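Local structure of cobalamin (Vitamin B12) biosynthesis CbiX protein (Marinobacter aquaeolei, 3LYH) at residues B[84-87]-B[88-92]; B[99-102]-B[103-107]. The protein is a putative cobalamin-biosynthesis protein of the CbiX family, probably a metal-binding lyase of the chelatase type. All coordinates share one frame; numbering follows the deposited sequence. Where two conformers were deposited one is given.

Overall arrangement
Interaction 1 lies within helix 78-93. Interaction 2 follows later in the chain, in the loop that joins strand 96-99 to helix 107-125. Their centres are about 21 Å apart, yet they meet where I86 CD1 packs on L99 CB at 3.7 Å. Each mixes buried and exposed residues. In interaction 1 the buried I86 and L89 face strand 96-99, while E87 and E90 share two waters, and the ends of R88 and E90 reach D51 and I97. Interaction 2 lies nearer the centre of the chain and is built from a short 3-10 turn, proline packing and an asparagine cap. It also touches the second subunit, whereas no other chain of the assembly touches interaction 1.

Interaction 1. Residues B[84-87]-B[88-92]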
# COMPACT_ATOMS: atom_id res chain seq x y z
N ALA B 84 -4.27 -20.55 -4.90
CA ALA B 84 -5.16 -21.68 -4.60
C ALA B 84 -6.64 -21.23 -4.60
O ALA B 84 -7.49 -21.98 -5.02
CB ALA B 84 -4.78 -22.37 -3.26
N MSE B 85 -6.94 -20.01 -4.14
CA MSE B 85 -8.31 -19.49 -4.18
C MSE B 85 -8.79 -19.33 -5.61
O MSE B 85 -9.90 -19.69 -5.95
CB MSE B 85 -8.40 -18.15 -3.46
CG MSE B 85 -8.34 -18.28 -1.98
SE MSE B 85 -8.29 -16.50 -1.27
CE MSE B 85 -9.86 -15.76 -2.17
N ILE B 86 -7.91 -18.79 -6.46
CA ILE B 86 -8.19 -18.61 -7.89
C ILE B 86 -8.46 -19.94 -8.60
O ILE B 86 -9.47 -20.07 -9.30
CB ILE B 86 -7.07 -17.77 -8.56
CG1 ILE B 86 -7.15 -16.33 -8.08
CG2 ILE B 86 -7.18 -17.84 -10.08
CD1 ILE B 86 -6.04 -15.41 -8.63
N GLU B 87 -7.64 -20.97 -8.35
CA GLU B 87 -7.90 -22.27 -8.93
C GLU B 87 -9.26 -22.82 -8.51
O GLU B 87 -9.98 -23.34 -9.33
CB GLU B 87 -6.77 -23.27 -8.61
CG GLU B 87 -6.95 -24.70 -9.18
CD GLU B 87 -6.89 -24.77 -10.75
OE1 GLU B 87 -6.03 -24.10 -11.42
OE2 GLU B 87 -7.73 -25.54 -11.29
N ARG B 88 -9.61 -22.66 -7.23
CA ARG B 88 -10.89 -23.16 -6.71
C ARG B 88 -12.07 -22.40 -7.34
O ARG B 88 -13.08 -23.01 -7.71
CB ARG B 88 -10.94 -23.02 -5.19
CG ARG B 88 -11.88 -23.99 -4.51
CD ARG B 88 -12.44 -23.43 -3.21
NE ARG B 88 -13.50 -22.47 -3.51
CZ ARG B 88 -13.45 -21.14 -3.34
NH1 ARG B 88 -12.38 -20.52 -2.82
NH2 ARG B 88 -14.50 -20.42 -3.70
N LEU B 89 -11.93 -21.08 -7.44
CA LEU B 89 -13.02 -20.25 -8.00
C LEU B 89 -13.25 -20.54 -9.47
O LEU B 89 -14.40 -20.55 -9.94
CB LEU B 89 -12.71 -18.77 -7.84
CG LEU B 89 -12.64 -18.21 -6.42
CD1 LEU B 89 -11.84 -16.93 -6.39
CD2 LEU B 89 -14.05 -17.99 -5.94
N GLU B 90 -12.16 -20.71 -10.20
CA GLU B 90 -12.20 -21.06 -11.61
C GLU B 90 -12.93 -22.38 -11.83
O GLU B 90 -13.70 -22.49 -12.76
CB GLU B 90 -10.80 -21.16 -12.22
CG GLU B 90 -10.06 -19.83 -12.37
CD GLU B 90 -8.73 -19.99 -13.04
OE1 GLU B 90 -7.97 -20.90 -12.66
OE2 GLU B 90 -8.42 -19.21 -13.96
N ALA B 91 -12.67 -23.37 -10.99
CA ALA B 91 -13.37 -24.68 -11.11
C ALA B 91 -14.82 -24.62 -10.65
O ALA B 91 -15.71 -25.12 -11.32
CB ALA B 91 -12.60 -25.74 -10.34
N GLU B 92 -15.05 -24.01 -9.50
CA GLU B 92 -16.40 -23.84 -8.94
C GLU B 92 -17.31 -23.02 -9.86
O GLU B 92 -18.48 -23.33 -9.98
CB GLU B 92 -16.30 -23.23 -7.54
CG GLU B 92 -17.59 -23.03 -6.79
CD GLU B 92 -17.38 -22.38 -5.41
OE1 GLU B 92 -16.24 -22.44 -4.87
OE2 GLU B 92 -18.36 -21.83 -4.86
O HOH W 1 -5.64 -21.46 -11.59
O HOH W 2 -8.33 -23.68 -13.34
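E90 lies one helical turn beyond I86 and reaches back over it. Its CB is 3.4 Å from I86 O. CG, set anti to the carbonyl carbon of E90 (chi1 -70°), comes closer to I86 O, at 3.1 Å. From there the chain runs extended, and CD rests against I86 CG2 at 4.0 Å. At the tip the two oxygens part. OE2 accepts a hydrogen bond from the backbone N of I97, on strand 96-99. OE1 faces E87, and the two carboxylates are turned 81° apart. Their OE1 atoms are 3.9 Å from each other, a like-charge approach that water 1 probably eases by donating to both, at 2.6 Å to E90 OE1 and 2.7 Å to E87 OE1. Water 2 also donates to E90 OE1 and, weakly, to E87 OE2. Were E90 an alanine, I97 N would probably lose this acceptor, and the two waters the carboxylate oxygen that holds them beside E87. On another side of the helix, R88 grips E92 side-on: NE and NH2 both donate to OE1, which lies in the guanidinium plane. NH2 also forms a salt bridge with D51 of helix 50-59. L89 lays CG over M85 O at 3.1 Å, and its side chain touches L50 and I97. Four i to i+4 backbone bonds, from R88, L89, E90 and A91, run beneath these side chains. This is a regular amphipathic alpha-helix, packed by I86 and L89 on strand 96-99, outermost in this chain's parallel alpha/beta sheet.

Interaction 2. Residues B[99-102]-B[103-107]; sequences LAEP and IGKNP
K105 folds back over E101 and P102. Its CB lies 3.6 Å from E101 OE1 in the conformer given, one of two deposited for E101, so the carboxylate there meets the base of the lysine. The opposite charges stay apart, with E101 OE1 and K105 NZ separated by 5.4 Å. In this conformer E101 CG sits between its backbone N and carbonyl carbon (chi1 73°), beyond which the chain is extended. On the proline side, K105 CG packs obliquely against P102 CG at 4.1 Å. The backbone turn places K105 beside both. K105 N donates to P102 O at 3.0 Å, from well above the carbonyl plane. N106 N repeats the i to i+3 step with I103 O, also at 3.0 Å. These two bonds make a short 3-10 turn, which carries the chain from strand 96-99 of the parallel sheet into helix 107-125. N106 is the N-cap of that helix. Its CG is anti to the backbone N (chi1 -164°), and OD1 takes the hydrogen bond of R108 N. Its ND2 bonds to E119 OE1 of the second subunit. The turn is held to the body of the chain by backbone hydrogen bonds between I103 and P69 and between G104 and F71. I103 turns its side chain onto V68 of strand 64-69 and also packs on I113 of the second subunit, while E101 packs on E120 of that subunit.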
# COMPACT_ATOMS: atom_id res chain seq x y z
N LEU B 99 -4.09 -13.57 -12.44
CA LEU B 99 -3.58 -12.93 -11.24
C LEU B 99 -2.50 -11.94 -11.66
O LEU B 99 -1.43 -12.34 -12.13
CB LEU B 99 -3.05 -14.01 -10.29
CG LEU B 99 -2.32 -13.52 -9.04
CD1 LEU B 99 -3.26 -12.59 -8.27
CD2 LEU B 99 -1.80 -14.65 -8.19
N ALA B 100 -2.80 -10.65 -11.59
CA ALA B 100 -1.83 -9.60 -11.87
C ALA B 100 -0.82 -9.47 -10.73
O ALA B 100 -1.07 -9.95 -9.61
CB ALA B 100 -2.56 -8.28 -12.10
N GLU B 101 0.33 -8.83 -11.01
CA GLU B 101 1.30 -8.48 -9.97
C GLU B 101 0.63 -7.53 -8.94
O GLU B 101 -0.26 -6.77 -9.30
CB GLU B 101 2.59 -7.85 -10.58
CG GLU B 101 2.43 -6.42 -11.13
CD GLU B 101 3.67 -5.83 -11.85
OE1 GLU B 101 4.69 -6.57 -11.94
OE2 GLU B 101 3.58 -4.64 -12.34
N PRO B 102 1.09 -7.53 -7.67
CA PRO B 102 0.61 -6.58 -6.68
C PRO B 102 0.93 -5.13 -7.13
O PRO B 102 1.94 -4.93 -7.83
CB PRO B 102 1.40 -6.93 -5.43
CG PRO B 102 2.44 -7.77 -5.83
CD PRO B 102 2.16 -8.38 -7.11
N ILE B 103 0.06 -4.18 -6.78
CA ILE B 103 0.24 -2.78 -7.19
C ILE B 103 1.64 -2.24 -6.82
O ILE B 103 2.15 -1.38 -7.51
CB ILE B 103 -0.88 -1.86 -6.72
CG1 ILE B 103 -0.94 -1.79 -5.20
CG2 ILE B 103 -2.25 -2.27 -7.37
CD1 ILE B 103 -1.87 -0.76 -4.69
N GLY B 104 2.21 -2.71 -5.70
CA GLY B 104 3.51 -2.21 -5.31
C GLY B 104 4.67 -2.51 -6.23
O GLY B 104 5.72 -1.90 -6.07
N LYS B 105 4.50 -3.48 -7.12
CA LYS B 105 5.48 -3.76 -8.18
C LYS B 105 5.46 -2.76 -9.34
O LYS B 105 6.39 -2.72 -10.14
CB LYS B 105 5.31 -5.20 -8.69
CG LYS B 105 5.77 -6.28 -7.69
CD LYS B 105 7.22 -6.77 -7.88
CE LYS B 105 7.46 -8.12 -7.16
NZ LYS B 105 6.52 -9.21 -7.60
N ASN B 106 4.42 -1.93 -9.42
CA ASN B 106 4.25 -1.03 -10.54
C ASN B 106 5.03 0.25 -10.25
O ASN B 106 4.89 0.82 -9.16
CB ASN B 106 2.77 -0.76 -10.80
CG ASN B 106 2.52 -0.16 -12.17
OD1 ASN B 106 2.95 0.98 -12.44
ND2 ASN B 106 1.90 -0.92 -13.05
N PRO B 107 5.84 0.73 -11.21
CA PRO B 107 6.54 2.02 -11.01
C PRO B 107 5.64 3.20 -10.71
O PRO B 107 6.10 4.16 -10.07
CB PRO B 107 7.29 2.22 -12.34
CG PRO B 107 7.41 0.92 -12.94
CD PRO B 107 6.31 0.05 -12.43